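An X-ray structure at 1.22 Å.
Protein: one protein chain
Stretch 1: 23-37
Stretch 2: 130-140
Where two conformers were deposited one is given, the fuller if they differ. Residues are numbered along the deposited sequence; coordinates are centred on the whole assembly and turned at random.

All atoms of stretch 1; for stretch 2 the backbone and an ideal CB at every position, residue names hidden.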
# COMPACT_ATOMS: atom_id res chain seq x y z
N VAL A 23 -1.33 -2.96 10.73
CA VAL A 23 0.02 -3.40 10.98
C VAL A 23 1.01 -2.38 10.45
O VAL A 23 0.76 -1.70 9.45
CB VAL A 23 0.29 -4.80 10.35
CG1 VAL A 23 -0.68 -5.87 10.93
CG2 VAL A 23 0.21 -4.73 8.81
N PRO A 24 2.17 -2.27 11.09
CA PRO A 24 3.20 -1.36 10.56
C PRO A 24 3.86 -1.94 9.30
O PRO A 24 4.23 -3.12 9.28
CB PRO A 24 4.20 -1.26 11.70
CG PRO A 24 4.03 -2.54 12.44
CD PRO A 24 2.57 -2.85 12.37
N VAL A 25 4.00 -1.11 8.27
CA VAL A 25 4.68 -1.49 7.01
C VAL A 25 5.77 -0.47 6.79
O VAL A 25 5.52 0.72 6.92
CB VAL A 25 3.69 -1.50 5.82
CG1 VAL A 25 4.43 -1.81 4.52
CG2 VAL A 25 2.54 -2.46 6.07
N THR A 26 6.97 -0.94 6.44
CA THR A 26 8.09 -0.05 6.17
C THR A 26 8.52 -0.18 4.73
O THR A 26 8.38 -1.24 4.12
CB THR A 26 9.29 -0.34 7.12
OG1 THR A 26 9.77 -1.67 6.93
CG2 THR A 26 8.88 -0.10 8.58
N VAL A 27 9.00 0.93 4.21
CA VAL A 27 9.53 1.01 2.87
C VAL A 27 10.90 1.69 3.01
O VAL A 27 10.98 2.83 3.48
CB VAL A 27 8.64 1.80 1.88
CG1 VAL A 27 9.22 1.74 0.49
CG2 VAL A 27 7.20 1.24 1.89
N THR A 28 11.96 0.99 2.58
CA THR A 28 13.33 1.44 2.83
C THR A 28 14.15 1.39 1.56
O THR A 28 14.14 0.39 0.82
CB THR A 28 13.98 0.59 3.94
OG1 THR A 28 13.12 0.59 5.08
CG2 THR A 28 15.35 1.14 4.32
N GLY A 29 14.85 2.48 1.30
CA GLY A 29 15.70 2.59 0.13
C GLY A 29 16.62 3.80 0.25
O GLY A 29 16.86 4.29 1.36
N THR A 30 17.07 4.32 -0.89
CA THR A 30 17.98 5.46 -0.89
C THR A 30 17.38 6.68 -0.22
O THR A 30 18.09 7.44 0.42
CB THR A 30 18.40 5.82 -2.32
OG1 THR A 30 18.99 4.66 -2.92
CG2 THR A 30 19.41 6.95 -2.33
N SER A 31 16.07 6.86 -0.34
CA SER A 31 15.40 7.99 0.30
C SER A 31 15.30 7.88 1.81
O SER A 31 14.95 8.86 2.48
CB SER A 31 14.00 8.20 -0.29
OG SER A 31 13.09 7.20 0.16
N GLY A 32 15.60 6.71 2.37
CA GLY A 32 15.47 6.50 3.79
C GLY A 32 14.43 5.43 4.10
O GLY A 32 14.16 4.55 3.27
N ARG A 33 13.84 5.53 5.29
CA ARG A 33 12.88 4.57 5.80
C ARG A 33 11.59 5.28 6.08
O ARG A 33 11.57 6.26 6.83
CB ARG A 33 13.42 3.86 7.05
CG ARG A 33 12.48 2.81 7.65
CD ARG A 33 13.16 2.15 8.82
NE ARG A 33 12.53 0.94 9.35
CZ ARG A 33 12.73 -0.29 8.89
NH1 ARG A 33 13.42 -0.50 7.78
NH2 ARG A 33 12.24 -1.33 9.56
N HIS A 34 10.51 4.77 5.49
CA HIS A 34 9.15 5.31 5.63
C HIS A 34 8.28 4.28 6.30
O HIS A 34 8.47 3.08 6.07
CB HIS A 34 8.57 5.65 4.25
CG HIS A 34 9.49 6.47 3.42
ND1 HIS A 34 9.62 7.83 3.58
CD2 HIS A 34 10.37 6.11 2.47
CE1 HIS A 34 10.54 8.28 2.74
NE2 HIS A 34 11.01 7.26 2.04
N VAL A 35 7.31 4.74 7.08
CA VAL A 35 6.48 3.86 7.89
C VAL A 35 5.00 4.21 7.70
O VAL A 35 4.63 5.37 7.79
CB VAL A 35 6.81 4.01 9.42
CG1 VAL A 35 5.98 3.02 10.23
CG2 VAL A 35 8.29 3.80 9.66
N PHE A 36 4.18 3.20 7.42
CA PHE A 36 2.75 3.35 7.22
C PHE A 36 2.00 2.40 8.13
O PHE A 36 2.23 1.20 8.05
CB PHE A 36 2.37 3.11 5.76
CG PHE A 36 3.13 3.99 4.81
CD1 PHE A 36 2.70 5.28 4.56
CD2 PHE A 36 4.30 3.56 4.20
CE1 PHE A 36 3.40 6.11 3.70
CE2 PHE A 36 5.02 4.38 3.36
CZ PHE A 36 4.57 5.66 3.09
N ARG A 37 1.07 2.91 8.93
CA ARG A 37 0.15 2.06 9.67
C ARG A 37 -0.94 1.61 8.68
O ARG A 37 -1.75 2.43 8.25
CB ARG A 37 -0.49 2.82 10.83
CG ARG A 37 0.43 3.38 11.87
CD ARG A 37 1.05 2.35 12.68
NE ARG A 37 0.09 1.52 13.41
CZ ARG A 37 0.43 0.51 14.22
NH1 ARG A 37 1.73 0.19 14.38
NH2 ARG A 37 -0.52 -0.21 14.82
N UNK A 130 8.09 11.43 -1.12
CA UNK A 130 8.95 10.70 -0.18
C UNK A 130 10.22 10.15 -0.79
O UNK A 130 11.19 9.88 -0.06
CB UNK A 130 8.16 9.54 0.44
N UNK A 131 10.22 9.95 -2.09
CA UNK A 131 11.32 9.32 -2.76
C UNK A 131 11.27 7.81 -2.86
O UNK A 131 12.31 7.20 -3.14
CB UNK A 131 12.61 9.72 -2.05
N UNK A 132 10.11 7.21 -2.64
CA UNK A 132 9.94 5.76 -2.77
C UNK A 132 10.08 5.40 -4.25
O UNK A 132 9.50 6.05 -5.12
CB UNK A 132 8.59 5.30 -2.22
N UNK A 133 10.89 4.37 -4.52
CA UNK A 133 11.23 3.98 -5.89
C UNK A 133 11.23 2.47 -6.08
O UNK A 133 11.42 1.73 -5.14
CB UNK A 133 12.60 4.54 -6.27
N UNK A 134 11.04 2.02 -7.33
CA UNK A 134 11.24 0.61 -7.62
C UNK A 134 12.59 0.15 -7.11
O UNK A 134 13.60 0.87 -7.22
CB UNK A 134 11.12 0.34 -9.12
N UNK A 135 12.62 -1.06 -6.54
CA UNK A 135 13.79 -1.60 -5.87
C UNK A 135 13.80 -1.46 -4.36
O UNK A 135 14.52 -2.21 -3.67
CB UNK A 135 15.04 -0.92 -6.43
N UNK A 136 13.03 -0.54 -3.81
CA UNK A 136 13.00 -0.35 -2.36
C UNK A 136 12.39 -1.57 -1.69
O UNK A 136 11.57 -2.29 -2.26
CB UNK A 136 12.21 0.91 -1.99
N UNK A 137 12.86 -1.83 -0.48
CA UNK A 137 12.47 -3.02 0.29
C UNK A 137 11.25 -2.67 1.13
O UNK A 137 11.26 -1.71 1.94
CB UNK A 137 13.62 -3.52 1.17
N UNK A 138 10.21 -3.47 1.00
CA UNK A 138 8.98 -3.32 1.79
C UNK A 138 8.88 -4.47 2.78
O UNK A 138 9.07 -5.63 2.39
CB UNK A 138 7.74 -3.28 0.89
N UNK A 139 8.63 -4.15 4.05
CA UNK A 139 8.53 -5.17 5.09
C UNK A 139 7.28 -4.97 5.92
O UNK A 139 6.82 -3.86 6.16
CB UNK A 139 9.77 -5.15 5.99
N UNK A 140 6.73 -6.11 6.32
CA UNK A 140 5.57 -6.18 7.18
C UNK A 140 5.69 -7.43 8.05
O UNK A 140 6.60 -8.27 7.79
OXT UNK A 140 4.88 -7.60 8.97
CB UNK A 140 4.28 -6.19 6.36

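At position 130 the ideal CB lies 3.5 Å from His34 CE1, over a face of the imidazole. An apolar side chain of medium size would suit. The residue is Leu130: its CB packs on the His34 ring face as a CH-pi contact, 3.9 Å from the centroid, and its CD1 reaches the edge of the Phe36 ring, 3.7 Å from CZ.

Position 131 has positive phi (89°), and an ideal CB would sit 2.7 Å from Ser31 CB, a clash, besides jamming against the preceding carbonyl. Both point to glycine. Gly131 lets Ser31 come close, and a water joins Gly131 O to Ser31 N.

At 132 CA-to-CB points sideways, but Val27, His34 and Phe36 offer an apolar surface within reach of a longer chain; leucine, isoleucine or methionine could use it. Ile132 places CG2 3.8 Å from Val27 CG1, CG1 3.6 Å from His34 CD2 and CD1 4.1 Å from Phe36 CZ.

At 133 nothing of stretch 1 lies close, so many side chains would do; it is Lys133. At 134 phi is -51°, which suits proline at the first corner of a type II turn, and it is Pro134. At 135 phi is 98° and a CB would press on the preceding carbonyl, hence Gly135.

At 136 the CB points toward stretch 1, near Gly29, whose missing side chain leaves room, and the amide of 133 lies back across the turn. A short acceptor, aspartate or asparagine, would suit. Asp136 OD2 accepts from Lys133 N at 3.0 Å and, through one water, is linked to Ser31 N; OD1 lies 3.5 Å from Gly29 CA.

From 137 to 139 the backbone runs antiparallel to strand 23-29, and side chains alternate between faces. Position 137 lies beside Thr28, and a long polar chain could lead away; Lys137 does, while its N and O pair with Thr28 O and N, each at 2.9 Å.

Position 138 shares its face with Val27 and has Val25 nearby, favouring a beta-branched apolar residue. Val138 CG1 meets Val25 CG1 at 3.7 Å, and its CG2 lies 4.2 Å from Val27 CG2.

At 139 the CB packs 3.6 Å from Thr26 OG1, and a side chain can lead past it; many types would suit, a long polar one among them. Glu139 turns its carboxylate away, while its N and O bond to Thr26 O and N, each at 2.9 Å.

Position 140 ends the chain beside Val25; many apolar residues would do. Trp140 CB touches Val25 CG2 at 4.2 Å, its indole leads away, and a water bridges OXT to Pro24 O.

Stretch 2 130-140: LGIKPGDKVEW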
# COMPACT_ATOMS: atom_id res chain seq x y z
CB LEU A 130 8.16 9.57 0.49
CG LEU A 130 7.02 10.01 1.41
CD1 LEU A 130 6.29 8.77 1.95
CD2 LEU A 130 7.49 10.91 2.53
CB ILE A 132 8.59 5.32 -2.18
CG1 ILE A 132 8.57 5.52 -0.65
CG2 ILE A 132 8.30 3.86 -2.54
CD1 ILE A 132 7.22 5.32 0.01
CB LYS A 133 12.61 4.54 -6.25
CG LYS A 133 12.59 6.06 -6.46
CD LYS A 133 13.95 6.68 -6.65
CE LYS A 133 13.80 8.18 -6.85
NZ LYS A 133 12.89 8.52 -7.97
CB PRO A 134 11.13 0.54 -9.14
CG PRO A 134 10.20 1.69 -9.50
CD PRO A 134 10.61 2.78 -8.53
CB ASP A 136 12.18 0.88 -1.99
CG ASP A 136 12.87 2.17 -2.35
OD1 ASP A 136 14.03 2.15 -2.86
OD2 ASP A 136 12.23 3.20 -2.15
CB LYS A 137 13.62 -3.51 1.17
CG LYS A 137 13.41 -4.89 1.80
CD LYS A 137 13.80 -6.02 0.80
CE LYS A 137 13.98 -7.37 1.45
NZ LYS A 137 14.30 -8.43 0.42
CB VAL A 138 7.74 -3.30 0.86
CG1 VAL A 138 6.45 -3.08 1.66
CG2 VAL A 138 7.92 -2.26 -0.27
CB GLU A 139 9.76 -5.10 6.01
CG GLU A 139 11.07 -5.43 5.35
CD GLU A 139 11.27 -6.92 5.10
OE1 GLU A 139 10.42 -7.74 5.53
OE2 GLU A 139 12.31 -7.27 4.49
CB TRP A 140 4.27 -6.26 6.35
CG TRP A 140 4.27 -7.44 5.38
CD1 TRP A 140 3.82 -8.72 5.63
CD2 TRP A 140 4.79 -7.47 4.05
NE1 TRP A 140 4.01 -9.50 4.54
CE2 TRP A 140 4.61 -8.78 3.55
CE3 TRP A 140 5.37 -6.52 3.21
CZ2 TRP A 140 5.01 -9.15 2.27
CZ3 TRP A 140 5.76 -6.90 1.93
CH2 TRP A 140 5.56 -8.19 1.47
O HOH W 1 3.87 -5.59 10.41
O HOH W 2 11.49 -1.67 4.75
O HOH W 3 14.07 5.38 -2.02
O HOH W 4 12.16 4.36 0.31
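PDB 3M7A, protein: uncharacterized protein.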